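Local coordinates for inositol-1-monophosphatase SuhB (Mycobacterium tuberculosis, PDB 2Q74), which probably hydrolyses inositol 1-phosphate to free myo-inositol and phosphate with the help of magnesium, and forms a homodimer, at residues L18-R30 with V58-L71. Residues are numbered along the deposited sequence; the frame is centred on the assembly and turned at random.
Sequences LAAEAAAFVRGRR and VVDTDTERLLRDRL
E21 and R70 clasp each other across two nearly antiparallel helices, the guanidinium presenting its NE and one terminal nitrogen side-on to the carboxylate. R70 NE meets E21 OE1 at 2.9 Å, on the oxygen's syn lone pair, while R70 NH2 reaches E21 OE2 at 3.0 Å close to the guanidinium plane. With the glutamate extended and the arginine bent at chi2 and chi3, the two side chains cross at about a right angle, yet their flat groups end only 33° apart in plane. Further along, R29 and D62 form a looser salt bridge: R29 NE and NH2 both turn to D62 OD2, through weak bonds, and D62 OD1 is held instead by R65 NH1 at 3.3 Å.

Between these charged pairs lies F25. Its CG stands anti to the backbone N (chi1 180°), which carries the ring across to the other helix; L66 CD1 lies over one face, a CH-pi contact 3.8 Å from the centroid, and D62 CB and T63 OG1 border the edge. The helix axes come within 10.0 Å at 151°, and the small A22 lets its CB sit 3.9 Å from both T63 CG2 and L67 CD2. The branched L18 fills the interface beyond, CD1 against L71 and CD2 against R70 CB.

This antiparallel pair, helices 8-33 and 55-74, forms an outer layer of the layered alpha-beta sandwich of inositol monophosphatases. Its inner side packs on the seven-stranded sheet, where A19 and L67 touch I123 and L71 touches W101 and L103.

T63 gives its hydroxyl proton to V59 O, which also accepts T63 N from the opposite face, so the hydroxyl is satisfied within the helix, leaving T63 CG2 to pack against V26 CG2 and A22 CB. V59 in turn lies near I106, a probable substrate-binding residue.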
ATOM      1  N   LEU A  18       5.853 -20.839 -12.770  1.00 63.06           N
ATOM      2  CA  LEU A  18       4.731 -20.268 -13.499  1.00 62.44           C
ATOM      3  C   LEU A  18       4.386 -18.865 -13.014  1.00 62.06           C
ATOM      4  O   LEU A  18       4.118 -17.971 -13.831  1.00 61.85           O
ATOM      5  CB  LEU A  18       3.500 -21.160 -13.401  1.00 62.23           C
ATOM      6  CG  LEU A  18       3.541 -22.464 -14.177  1.00 61.86           C
ATOM      7  CD1 LEU A  18       2.156 -23.027 -14.245  1.00 62.09           C
ATOM      8  CD2 LEU A  18       4.077 -22.259 -15.571  1.00 62.81           C
ATOM      9  N   ALA A  19       4.402 -18.676 -11.695  1.00 61.34           N
ATOM     10  CA  ALA A  19       4.156 -17.373 -11.102  1.00 60.90           C
ATOM     11  C   ALA A  19       5.163 -16.337 -11.629  1.00 60.74           C
ATOM     12  O   ALA A  19       4.772 -15.238 -12.089  1.00 61.14           O
ATOM     13  CB  ALA A  19       4.218 -17.464  -9.587  1.00 60.56           C
ATOM     14  N   ALA A  20       6.446 -16.695 -11.596  1.00 60.13           N
ATOM     15  CA  ALA A  20       7.522 -15.789 -12.033  1.00 59.89           C
ATOM     16  C   ALA A  20       7.394 -15.457 -13.514  1.00 59.87           C
ATOM     17  O   ALA A  20       7.521 -14.287 -13.915  1.00 60.06           O
ATOM     18  CB  ALA A  20       8.892 -16.382 -11.761  1.00 59.23           C
ATOM     19  N   GLU A  21       7.159 -16.490 -14.320  1.00 59.68           N
ATOM     20  CA  GLU A  21       6.902 -16.317 -15.747  1.00 59.75           C
ATOM     21  C   GLU A  21       5.765 -15.351 -16.007  1.00 58.59           C
ATOM     22  O   GLU A  21       5.915 -14.389 -16.734  1.00 59.08           O
ATOM     23  CB  GLU A  21       6.509 -17.646 -16.377  1.00 60.07           C
ATOM     24  CG  GLU A  21       7.627 -18.514 -16.839  1.00 61.84           C
ATOM     25  CD  GLU A  21       7.087 -19.745 -17.521  1.00 64.32           C
ATOM     26  OE1 GLU A  21       6.337 -19.596 -18.514  1.00 67.20           O
ATOM     27  OE2 GLU A  21       7.376 -20.861 -17.036  1.00 67.74           O
ATOM     28  N   ALA A  22       4.615 -15.646 -15.417  1.00 57.69           N
ATOM     29  CA  ALA A  22       3.400 -14.873 -15.632  1.00 57.07           C
ATOM     30  C   ALA A  22       3.578 -13.419 -15.167  1.00 56.76           C
ATOM     31  O   ALA A  22       3.128 -12.493 -15.841  1.00 56.84           O
ATOM     32  CB  ALA A  22       2.223 -15.539 -14.942  1.00 56.53           C
ATOM     33  N   ALA A  23       4.296 -13.217 -14.063  1.00 56.33           N
ATOM     34  CA  ALA A  23       4.587 -11.871 -13.585  1.00 55.98           C
ATOM     35  C   ALA A  23       5.346 -11.103 -14.659  1.00 56.06           C
ATOM     36  O   ALA A  23       4.990  -9.973 -15.004  1.00 56.28           O
ATOM     37  CB  ALA A  23       5.388 -11.921 -12.293  1.00 55.74           C
ATOM     38  N   ALA A  24       6.385 -11.723 -15.200  1.00 55.89           N
ATOM     39  CA  ALA A  24       7.185 -11.106 -16.260  1.00 56.20           C
ATOM     40  C   ALA A  24       6.323 -10.704 -17.466  1.00 56.73           C
ATOM     41  O   ALA A  24       6.565  -9.676 -18.120  1.00 56.72           O
ATOM     42  CB  ALA A  24       8.289 -12.064 -16.704  1.00 55.28           C
ATOM     43  N   PHE A  25       5.325 -11.529 -17.766  1.00 57.66           N
ATOM     44  CA  PHE A  25       4.442 -11.303 -18.914  1.00 58.22           C
ATOM     45  C   PHE A  25       3.478 -10.161 -18.640  1.00 58.85           C
ATOM     46  O   PHE A  25       3.252  -9.315 -19.494  1.00 59.24           O
ATOM     47  CB  PHE A  25       3.662 -12.589 -19.188  1.00 58.54           C
ATOM     48  CG  PHE A  25       2.712 -12.500 -20.341  1.00 58.15           C
ATOM     49  CD1 PHE A  25       3.166 -12.606 -21.632  1.00 58.86           C
ATOM     50  CD2 PHE A  25       1.350 -12.351 -20.125  1.00 58.50           C
ATOM     51  CE1 PHE A  25       2.273 -12.549 -22.713  1.00 59.33           C
ATOM     52  CE2 PHE A  25       0.456 -12.289 -21.186  1.00 59.14           C
ATOM     53  CZ  PHE A  25       0.919 -12.385 -22.480  1.00 59.23           C
ATOM     54  N   VAL A  26       2.905 -10.149 -17.444  1.00 59.39           N
ATOM     55  CA  VAL A  26       2.006  -9.074 -17.027  1.00 59.82           C
ATOM     56  C   VAL A  26       2.729  -7.732 -17.060  1.00 60.59           C
ATOM     57  O   VAL A  26       2.228  -6.742 -17.549  1.00 60.87           O
ATOM     58  CB  VAL A  26       1.499  -9.337 -15.579  1.00 59.46           C
ATOM     59  CG1 VAL A  26       0.810  -8.115 -15.007  1.00 57.66           C
ATOM     60  CG2 VAL A  26       0.589 -10.554 -15.571  1.00 58.79           C
ATOM     61  N   ARG A  27       3.915  -7.738 -16.492  1.00 61.75           N
ATOM     62  CA  ARG A  27       4.760  -6.575 -16.367  1.00 62.64           C
ATOM     63  C   ARG A  27       5.030  -6.008 -17.761  1.00 63.31           C
ATOM     64  O   ARG A  27       4.955  -4.798 -17.996  1.00 63.33           O
ATOM     65  CB  ARG A  27       6.022  -7.043 -15.649  1.00 62.99           C
ATOM     66  CG  ARG A  27       7.065  -6.034 -15.388  1.00 63.86           C
ATOM     67  CD  ARG A  27       7.644  -6.165 -13.980  1.00 64.87           C
ATOM     68  NE  ARG A  27       7.744  -7.522 -13.434  1.00 65.80           N
ATOM     69  CZ  ARG A  27       8.615  -8.459 -13.810  1.00 66.28           C
ATOM     70  NH1 ARG A  27       9.465  -8.238 -14.802  1.00 68.99           N
ATOM     71  NH2 ARG A  27       8.630  -9.635 -13.196  1.00 65.11           N
ATOM     72  N   GLY A  28       5.276  -6.904 -18.709  1.00 63.98           N
ATOM     73  CA  GLY A  28       5.500  -6.509 -20.087  1.00 64.09           C
ATOM     74  C   GLY A  28       4.253  -6.105 -20.848  1.00 64.57           C
ATOM     75  O   GLY A  28       4.263  -5.135 -21.609  1.00 64.11           O
ATOM     76  N   ARG A  29       3.181  -6.868 -20.669  1.00 65.26           N
ATOM     77  CA  ARG A  29       1.920  -6.581 -21.346  1.00 65.86           C
ATOM     78  C   ARG A  29       1.291  -5.271 -20.876  1.00 66.55           C
ATOM     79  O   ARG A  29       0.718  -4.536 -21.681  1.00 66.42           O
ATOM     80  CB  ARG A  29       0.930  -7.725 -21.143  1.00 65.86           C
ATOM     81  CG  ARG A  29       1.118  -8.906 -22.084  1.00 66.77           C
ATOM     82  CD  ARG A  29       0.796  -8.532 -23.556  1.00 67.81           C
ATOM     83  NE  ARG A  29      -0.626  -8.244 -23.748  1.00 68.17           N
ATOM     84  CZ  ARG A  29      -1.136  -7.421 -24.672  1.00 69.07           C
ATOM     85  NH1 ARG A  29      -0.363  -6.759 -25.522  1.00 68.67           N
ATOM     86  NH2 ARG A  29      -2.451  -7.242 -24.730  1.00 69.48           N
ATOM     87  N   ARG A  30       1.400  -4.982 -19.580  1.00 67.37           N
ATOM     88  CA  ARG A  30       0.875  -3.739 -19.032  1.00 68.35           C
ATOM     89  C   ARG A  30       1.512  -2.540 -19.735  1.00 68.27           C
ATOM     90  O   ARG A  30       0.815  -1.614 -20.121  1.00 68.18           O
ATOM     91  CB  ARG A  30       1.072  -3.660 -17.498  1.00 68.51           C
ATOM     92  CG  ARG A  30       0.481  -2.374 -16.891  1.00 69.51           C
ATOM     93  CD  ARG A  30       0.550  -2.264 -15.362  1.00 70.23           C
ATOM     94  NE  ARG A  30       0.745  -0.863 -14.985  1.00 72.97           N
ATOM     95  CZ  ARG A  30      -0.161   0.112 -15.109  1.00 73.84           C
ATOM     96  NH1 ARG A  30      -1.371  -0.134 -15.554  1.00 75.98           N
ATOM     97  NH2 ARG A  30       0.138   1.348 -14.754  1.00 74.01           N
ATOM     98  N   VAL A  58      -8.003  -7.399 -20.912  1.00 71.44           N
ATOM     99  CA  VAL A  58      -7.137  -7.914 -21.956  1.00 70.23           C
ATOM    100  C   VAL A  58      -5.941  -8.636 -21.355  1.00 69.31           C
ATOM    101  O   VAL A  58      -5.697  -9.784 -21.686  1.00 69.05           O
ATOM    102  CB  VAL A  58      -6.656  -6.790 -22.912  1.00 70.17           C
ATOM    103  CG1 VAL A  58      -5.725  -7.345 -23.956  1.00 69.09           C
ATOM    104  CG2 VAL A  58      -7.843  -6.141 -23.587  1.00 69.65           C
ATOM    105  N   VAL A  59      -5.212  -7.969 -20.465  1.00 68.47           N
ATOM    106  CA  VAL A  59      -4.000  -8.544 -19.893  1.00 67.86           C
ATOM    107  C   VAL A  59      -4.328  -9.756 -19.033  1.00 68.48           C
ATOM    108  O   VAL A  59      -3.588 -10.743 -19.027  1.00 68.06           O
ATOM    109  CB  VAL A  59      -3.223  -7.541 -19.048  1.00 67.43           C
ATOM    110  CG1 VAL A  59      -2.041  -8.240 -18.410  1.00 66.30           C
ATOM    111  CG2 VAL A  59      -2.770  -6.369 -19.881  1.00 65.55           C
ATOM    112  N   ASP A  60      -5.451  -9.665 -18.328  1.00 69.32           N
ATOM    113  CA  ASP A  60      -5.923 -10.729 -17.456  1.00 70.25           C
ATOM    114  C   ASP A  60      -6.164 -11.999 -18.270  1.00 70.25           C
ATOM    115  O   ASP A  60      -5.693 -13.075 -17.906  1.00 70.33           O
ATOM    116  CB  ASP A  60      -7.197 -10.281 -16.733  1.00 70.62           C
ATOM    117  CG  ASP A  60      -7.549 -11.161 -15.570  1.00 72.49           C
ATOM    118  OD1 ASP A  60      -6.727 -11.269 -14.626  1.00 75.69           O
ATOM    119  OD2 ASP A  60      -8.662 -11.732 -15.585  1.00 76.38           O
ATOM    120  N   THR A  61      -6.858 -11.859 -19.392  1.00 70.25           N
ATOM    121  CA  THR A  61      -7.136 -12.989 -20.267  1.00 70.31           C
ATOM    122  C   THR A  61      -5.865 -13.559 -20.878  1.00 70.24           C
ATOM    123  O   THR A  61      -5.666 -14.773 -20.905  1.00 70.21           O
ATOM    124  CB  THR A  61      -8.059 -12.580 -21.424  1.00 70.32           C
ATOM    125  OG1 THR A  61      -9.154 -11.822 -20.908  1.00 70.37           O
ATOM    126  CG2 THR A  61      -8.578 -13.815 -22.139  1.00 70.46           C
ATOM    127  N   ASP A  62      -5.016 -12.673 -21.388  1.00 70.07           N
ATOM    128  CA  ASP A  62      -3.782 -13.076 -22.037  1.00 70.06           C
ATOM    129  C   ASP A  62      -2.946 -13.930 -21.096  1.00 69.93           C
ATOM    130  O   ASP A  62      -2.440 -14.990 -21.485  1.00 69.52           O
ATOM    131  CB  ASP A  62      -2.982 -11.847 -22.478  1.00 70.20           C
ATOM    132  CG  ASP A  62      -3.634 -11.090 -23.653  1.00 70.83           C
ATOM    133  OD1 ASP A  62      -4.401 -11.690 -24.440  1.00 70.39           O
ATOM    134  OD2 ASP A  62      -3.364  -9.880 -23.789  1.00 70.74           O
ATOM    135  N   THR A  63      -2.829 -13.467 -19.850  1.00 69.87           N
ATOM    136  CA  THR A  63      -2.010 -14.129 -18.832  1.00 69.67           C
ATOM    137  C   THR A  63      -2.631 -15.446 -18.381  1.00 70.00           C
ATOM    138  O   THR A  63      -1.935 -16.409 -18.068  1.00 69.50           O
ATOM    139  CB  THR A  63      -1.829 -13.220 -17.605  1.00 69.64           C
ATOM    140  OG1 THR A  63      -1.267 -11.972 -18.002  1.00 68.68           O
ATOM    141  CG2 THR A  63      -0.916 -13.861 -16.579  1.00 69.30           C
ATOM    142  N   GLU A  64      -3.954 -15.474 -18.339  1.00 70.79           N
ATOM    143  CA  GLU A  64      -4.697 -16.709 -18.089  1.00 71.38           C
ATOM    144  C   GLU A  64      -4.378 -17.755 -19.170  1.00 71.11           C
ATOM    145  O   GLU A  64      -4.176 -18.939 -18.860  1.00 70.93           O
ATOM    146  CB  GLU A  64      -6.200 -16.410 -18.075  1.00 71.87           C
ATOM    147  CG  GLU A  64      -7.117 -17.612 -17.834  1.00 73.44           C
ATOM    148  CD  GLU A  64      -7.287 -17.944 -16.377  1.00 74.86           C
ATOM    149  OE1 GLU A  64      -6.278 -17.863 -15.645  1.00 76.96           O
ATOM    150  OE2 GLU A  64      -8.427 -18.282 -15.973  1.00 75.67           O
ATOM    151  N   ARG A  65      -4.335 -17.304 -20.426  1.00 70.59           N
ATOM    152  CA  ARG A  65      -3.969 -18.164 -21.543  1.00 70.97           C
ATOM    153  C   ARG A  65      -2.539 -18.711 -21.388  1.00 69.09           C
ATOM    154  O   ARG A  65      -2.310 -19.902 -21.560  1.00 68.87           O
ATOM    155  CB  ARG A  65      -4.134 -17.428 -22.887  1.00 70.86           C
ATOM    156  CG  ARG A  65      -4.331 -18.384 -24.047  1.00 73.18           C
ATOM    157  CD  ARG A  65      -4.503 -17.700 -25.383  1.00 75.87           C
ATOM    158  NE  ARG A  65      -5.703 -16.862 -25.444  1.00 79.54           N
ATOM    159  CZ  ARG A  65      -5.720 -15.526 -25.421  1.00 81.34           C
ATOM    160  NH1 ARG A  65      -4.597 -14.821 -25.335  1.00 81.78           N
ATOM    161  NH2 ARG A  65      -6.880 -14.882 -25.484  1.00 82.55           N
ATOM    162  N   LEU A  66      -1.591 -17.839 -21.056  1.00 67.44           N
ATOM    163  CA  LEU A  66      -0.204 -18.236 -20.833  1.00 66.62           C
ATOM    164  C   LEU A  66      -0.128 -19.352 -19.818  1.00 66.45           C
ATOM    165  O   LEU A  66       0.538 -20.354 -20.029  1.00 66.05           O
ATOM    166  CB  LEU A  66       0.621 -17.037 -20.345  1.00 66.40           C
ATOM    167  CG  LEU A  66       2.139 -17.187 -20.129  1.00 66.33           C
ATOM    168  CD1 LEU A  66       2.802 -15.821 -20.073  1.00 64.81           C
ATOM    169  CD2 LEU A  66       2.475 -17.966 -18.884  1.00 64.28           C
ATOM    170  N   LEU A  67      -0.827 -19.171 -18.709  1.00 66.74           N
ATOM    171  CA  LEU A  67      -0.797 -20.130 -17.607  1.00 66.94           C
ATOM    172  C   LEU A  67      -1.445 -21.466 -17.956  1.00 67.99           C
ATOM    173  O   LEU A  67      -0.948 -22.524 -17.553  1.00 67.73           O
ATOM    174  CB  LEU A  67      -1.486 -19.536 -16.387  1.00 66.37           C
ATOM    175  CG  LEU A  67      -0.698 -18.461 -15.652  1.00 65.26           C
ATOM    176  CD1 LEU A  67      -1.601 -17.745 -14.673  1.00 64.29           C
ATOM    177  CD2 LEU A  67       0.496 -19.058 -14.931  1.00 64.28           C
ATOM    178  N   ARG A  68      -2.554 -21.409 -18.688  1.00 69.02           N
ATOM    179  CA  ARG A  68      -3.243 -22.617 -19.125  1.00 70.16           C
ATOM    180  C   ARG A  68      -2.390 -23.437 -20.087  1.00 70.76           C
ATOM    181  O   ARG A  68      -2.306 -24.655 -19.950  1.00 70.71           O
ATOM    182  CB  ARG A  68      -4.583 -22.263 -19.770  1.00 70.18           C
ATOM    183  CG  ARG A  68      -5.659 -21.858 -18.756  1.00 70.89           C
ATOM    184  CD  ARG A  68      -7.004 -21.552 -19.420  1.00 71.53           C
ATOM    185  NE  ARG A  68      -8.008 -21.117 -18.444  1.00 72.75           N
ATOM    186  CZ  ARG A  68      -8.747 -21.926 -17.680  1.00 73.05           C
ATOM    187  NH1 ARG A  68      -8.629 -23.250 -17.759  1.00 72.88           N
ATOM    188  NH2 ARG A  68      -9.619 -21.402 -16.826  1.00 73.56           N
ATOM    189  N   ASP A  69      -1.759 -22.763 -21.049  1.00 71.46           N
ATOM    190  CA  ASP A  69      -0.888 -23.417 -22.019  1.00 71.90           C
ATOM    191  C   ASP A  69       0.296 -24.046 -21.315  1.00 71.56           C
ATOM    192  O   ASP A  69       0.587 -25.212 -21.517  1.00 71.96           O
ATOM    193  CB  ASP A  69      -0.401 -22.422 -23.081  1.00 72.22           C
ATOM    194  CG  ASP A  69      -1.539 -21.886 -23.957  1.00 73.76           C
ATOM    195  OD1 ASP A  69      -2.588 -22.555 -24.055  1.00 76.66           O
ATOM    196  OD2 ASP A  69      -1.389 -20.793 -24.552  1.00 75.10           O
ATOM    197  N   ARG A  70       0.964 -23.284 -20.465  1.00 71.14           N
ATOM    198  CA  ARG A  70       2.144 -23.787 -19.775  1.00 70.85           C
ATOM    199  C   ARG A  70       1.809 -24.975 -18.878  1.00 71.74           C
ATOM    200  O   ARG A  70       2.610 -25.888 -18.701  1.00 71.65           O
ATOM    201  CB  ARG A  70       2.805 -22.666 -18.971  1.00 70.23           C
ATOM    202  CG  ARG A  70       3.462 -21.587 -19.833  1.00 67.52           C
ATOM    203  CD  ARG A  70       4.744 -22.077 -20.459  1.00 62.95           C
ATOM    204  NE  ARG A  70       5.758 -22.335 -19.442  1.00 61.76           N
ATOM    205  CZ  ARG A  70       6.584 -23.374 -19.430  1.00 59.70           C
ATOM    206  NH1 ARG A  70       6.517 -24.307 -20.362  1.00 60.27           N
ATOM    207  NH2 ARG A  70       7.477 -23.490 -18.468  1.00 58.56           N
ATOM    208  N   LEU A  71       0.612 -24.958 -18.314  1.00 72.86           N
ATOM    209  CA  LEU A  71       0.152 -26.055 -17.487  1.00 73.69           C
ATOM    210  C   LEU A  71      -0.195 -27.276 -18.322  1.00 73.80           C
ATOM    211  O   LEU A  71      -0.008 -28.401 -17.873  1.00 73.83           O
ATOM    212  CB  LEU A  71      -1.037 -25.622 -16.632  1.00 74.19           C
ATOM    213  CG  LEU A  71      -0.675 -24.916 -15.317  1.00 74.85           C
ATOM    214  CD1 LEU A  71      -1.881 -24.227 -14.714  1.00 74.92           C
ATOM    215  CD2 LEU A  71      -0.061 -25.886 -14.315  1.00 75.09           C
TER